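SGNH-hydrolase family esterase (Altererythrobacter indicus, PDB 7C2A) hydrolyses ester bonds as a member of the SGNH family, and is probably able to act on lysophospholipids. Local coordinates at residues A[133-138]-A[143-148]. Numbering follows the deposited sequence.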
ATOM      1  N   ILE A 133       1.612  13.831  -3.221  1.00  9.24           N
ATOM      2  CA  ILE A 133       0.592  13.896  -2.171  1.00  9.08           C
ATOM      3  C   ILE A 133       1.166  13.496  -0.820  1.00  9.38           C
ATOM      4  O   ILE A 133       0.726  14.004   0.214  1.00  9.98           O
ATOM      5  CB  ILE A 133      -0.698  13.121  -2.514  1.00 10.41           C
ATOM      6  CG1 ILE A 133      -0.514  11.605  -2.393  1.00 10.17           C
ATOM      7  CG2 ILE A 133      -1.229  13.527  -3.878  1.00 11.10           C
ATOM      8  CD1 ILE A 133      -1.783  10.802  -2.657  1.00 12.22           C
ATOM      9  N   TYR A 134       2.170  12.609  -0.801  1.00  8.86           N
ATOM     10  CA  TYR A 134       2.666  12.097   0.476  1.00  9.21           C
ATOM     11  C   TYR A 134       3.462  13.137   1.257  1.00  9.52           C
ATOM     12  O   TYR A 134       3.181  13.332   2.454  1.00 10.13           O
ATOM     13  CB  TYR A 134       3.399  10.763   0.270  1.00 10.76           C
ATOM     14  CG  TYR A 134       2.445   9.703  -0.241  1.00  8.91           C
ATOM     15  CD1 TYR A 134       1.659   8.965   0.636  1.00  9.10           C
ATOM     16  CD2 TYR A 134       2.283   9.480  -1.604  1.00  9.65           C
ATOM     17  CE1 TYR A 134       0.740   8.037   0.176  1.00  9.27           C
ATOM     18  CE2 TYR A 134       1.375   8.550  -2.074  1.00  9.54           C
ATOM     19  CZ  TYR A 134       0.605   7.835  -1.178  1.00  7.65           C
ATOM     20  OH  TYR A 134      -0.289   6.926  -1.684  1.00  9.47           O
ATOM     21  N   PRO A 135       4.443  13.835   0.673  1.00 10.39           N
ATOM     22  CA  PRO A 135       5.089  14.916   1.434  1.00 11.66           C
ATOM     23  C   PRO A 135       4.119  16.003   1.843  1.00 12.07           C
ATOM     24  O   PRO A 135       4.261  16.578   2.932  1.00 12.96           O
ATOM     25  CB  PRO A 135       6.176  15.439   0.482  1.00 12.63           C
ATOM     26  CG  PRO A 135       6.390  14.366  -0.504  1.00 16.73           C
ATOM     27  CD  PRO A 135       5.103  13.618  -0.630  1.00 10.45           C
ATOM     28  N   TYR A 136       3.117  16.287   1.015  1.00 11.18           N
ATOM     29  CA  TYR A 136       2.118  17.277   1.385  1.00 11.23           C
ATOM     30  C   TYR A 136       1.367  16.839   2.638  1.00 12.00           C
ATOM     31  O   TYR A 136       1.184  17.624   3.580  1.00 12.80           O
ATOM     32  CB  TYR A 136       1.147  17.490   0.226  1.00 13.72           C
ATOM     33  CG  TYR A 136      -0.029  18.352   0.601  1.00 16.68           C
ATOM     34  CD1 TYR A 136       0.053  19.737   0.524  1.00 19.29           C
ATOM     35  CD2 TYR A 136      -1.216  17.786   1.032  1.00 16.39           C
ATOM     36  CE1 TYR A 136      -1.017  20.532   0.872  1.00 23.36           C
ATOM     37  CE2 TYR A 136      -2.296  18.579   1.383  1.00 20.41           C
ATOM     38  CZ  TYR A 136      -2.182  19.947   1.298  1.00 19.31           C
ATOM     39  OH  TYR A 136      -3.253  20.738   1.645  1.00 27.07           O
ATOM     40  N   LEU A 137       0.906  15.588   2.660  1.00 10.40           N
ATOM     41  CA  LEU A 137       0.137  15.091   3.797  1.00 11.09           C
ATOM     42  C   LEU A 137       0.981  15.032   5.060  1.00 10.41           C
ATOM     43  O   LEU A 137       0.492  15.348   6.153  1.00 11.93           O
ATOM     44  CB  LEU A 137      -0.404  13.700   3.484  1.00 12.04           C
ATOM     45  CG  LEU A 137      -1.511  13.636   2.435  1.00 12.29           C
ATOM     46  CD1 LEU A 137      -1.619  12.218   1.871  1.00 13.27           C
ATOM     47  CD2 LEU A 137      -2.841  14.093   3.025  1.00 16.51           C
ATOM     48  N   ALA A 138       2.239  14.596   4.938  1.00 11.36           N
ATOM     49  CA  ALA A 138       3.091  14.490   6.116  1.00 13.14           C
ATOM     50  C   ALA A 138       3.298  15.852   6.760  1.00 13.26           C
ATOM     51  O   ALA A 138       3.257  15.979   7.989  1.00 14.18           O
ATOM     52  CB  ALA A 138       4.428  13.851   5.740  1.00 14.32           C
ATOM     53  N   ALA A 143       3.012  14.350  10.403  1.00 15.65           N
ATOM     54  CA  ALA A 143       3.290  12.926  10.389  1.00 14.85           C
ATOM     55  C   ALA A 143       4.720  12.697   9.937  1.00 13.43           C
ATOM     56  O   ALA A 143       5.245  13.431   9.094  1.00 15.88           O
ATOM     57  CB  ALA A 143       2.343  12.209   9.430  1.00 15.02           C
ATOM     58  N   LYS A 144       5.350  11.679  10.493  1.00 12.29           N
ATOM     59  CA  LYS A 144       6.623  11.251   9.942  1.00 13.37           C
ATOM     60  C   LYS A 144       6.377  10.536   8.622  1.00 11.79           C
ATOM     61  O   LYS A 144       5.306   9.973   8.394  1.00 12.43           O
ATOM     62  CB  LYS A 144       7.349  10.359  10.943  1.00 14.05           C
ATOM     63  CG  LYS A 144       7.853  11.156  12.148  1.00 21.40           C
ATOM     64  CD  LYS A 144       8.463  10.279  13.218  1.00 31.09           C
ATOM     65  CE  LYS A 144       9.218  11.111  14.249  1.00 31.14           C
ATOM     66  NZ  LYS A 144       8.331  11.604  15.341  1.00 33.23           N
ATOM     67  N   LEU A 145       7.363  10.595   7.734  1.00 11.93           N
ATOM     68  CA  LEU A 145       7.213  10.076   6.384  1.00 11.69           C
ATOM     69  C   LEU A 145       8.389   9.175   6.046  1.00 10.66           C
ATOM     70  O   LEU A 145       9.548   9.566   6.229  1.00 12.85           O
ATOM     71  CB  LEU A 145       7.156  11.222   5.367  1.00 13.08           C
ATOM     72  CG  LEU A 145       7.155  10.807   3.896  1.00 11.85           C
ATOM     73  CD1 LEU A 145       5.852  10.128   3.516  1.00 12.84           C
ATOM     74  CD2 LEU A 145       7.404  12.014   3.012  1.00 16.70           C
ATOM     75  N   VAL A 146       8.095   7.977   5.551  1.00  9.99           N
ATOM     76  CA  VAL A 146       9.052   7.188   4.782  1.00 10.73           C
ATOM     77  C   VAL A 146       8.841   7.566   3.318  1.00 10.62           C
ATOM     78  O   VAL A 146       7.781   7.245   2.763  1.00  9.83           O
ATOM     79  CB  VAL A 146       8.847   5.685   4.994  1.00 11.33           C
ATOM     80  CG1 VAL A 146       9.675   4.893   3.997  1.00 12.71           C
ATOM     81  CG2 VAL A 146       9.214   5.286   6.426  1.00 13.03           C
ATOM     82  N   PRO A 147       9.769   8.284   2.686  1.00 10.28           N
ATOM     83  CA  PRO A 147       9.444   8.862   1.375  1.00 11.18           C
ATOM     84  C   PRO A 147       9.079   7.827   0.327  1.00 10.56           C
ATOM     85  O   PRO A 147       8.176   8.065  -0.484  1.00 10.57           O
ATOM     86  CB  PRO A 147      10.716   9.641   1.008  1.00 13.48           C
ATOM     87  CG  PRO A 147      11.332   9.976   2.330  1.00 15.88           C
ATOM     88  CD  PRO A 147      11.046   8.792   3.217  1.00 12.31           C
ATOM     89  N   PHE A 148       9.743   6.673   0.324  1.00 10.93           N
ATOM     90  CA  PHE A 148       9.536   5.663  -0.720  1.00 10.47           C
ATOM     91  C   PHE A 148       9.545   4.301  -0.024  1.00  9.77           C
ATOM     92  O   PHE A 148      10.595   3.674   0.135  1.00 10.29           O
ATOM     93  CB  PHE A 148      10.617   5.799  -1.789  1.00 12.43           C
ATOM     94  CG  PHE A 148      10.462   4.877  -2.984  1.00 11.68           C
ATOM     95  CD1 PHE A 148       9.351   4.095  -3.180  1.00 12.05           C
ATOM     96  CD2 PHE A 148      11.477   4.807  -3.921  1.00 14.63           C
ATOM     97  CE1 PHE A 148       9.253   3.254  -4.293  1.00 14.34           C
ATOM     98  CE2 PHE A 148      11.381   3.975  -5.027  1.00 15.30           C
ATOM     99  CZ  PHE A 148      10.276   3.200  -5.212  1.00 17.67           C
TER
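Ala138 and Leu145 meet where helix 133-140 turns back into the edge strand 144-146, the helix-to-strand return of the beta-alpha-beta crossover that joins strand 111-114 to its parallel neighbour 144-146 in the alpha/beta/alpha fold of SGNH hydrolases. The two short segments run nearly antiparallel, with 161° between their directions, and their axes approach to 8.4 Å. The helix packs against the parallel sheet, Leu137 touching Leu113 of strand 111-114.

One backbone hydrogen bond links the segments at the turn. Ala143 N donates to Ala138 O over 2.9 Å, with an angle of 159° at the hydrogen. The carbonyl near the helix end is thus engaged by the residue that leads into the strand. Just beyond it, Lys144 and Val146 make backbone bonds to strand 111-114 and Gly115, attaching the new strand to its neighbour.

The rest is apolar packing, and Leu145 supplies most of it from the strand side. Its CB rests 3.8 Å from Ala138 CB, where the small methyl lets helix and strand come close. Further out the side chain extends along the helix: with CG anti to the backbone N (chi1 173°), its two methyls reach the preceding turn. There they divide, CD1 meeting Tyr134 CB and CD2 lying 4.0 Å from Pro135 CA, with the proline ring at the margin.

Tyr134 touches Leu145 through its base alone. The ring leads away with CG anti to the carbonyl carbon, carrying OH to a hydrogen bond with Leu79 O, while Ile133 CG1 sits 3.5 Å above one ring face, toward the rim. At the turn, the Ala138 methyl also packs against the backbone leading into the strand, its CB 3.5 Å from Ala143 O.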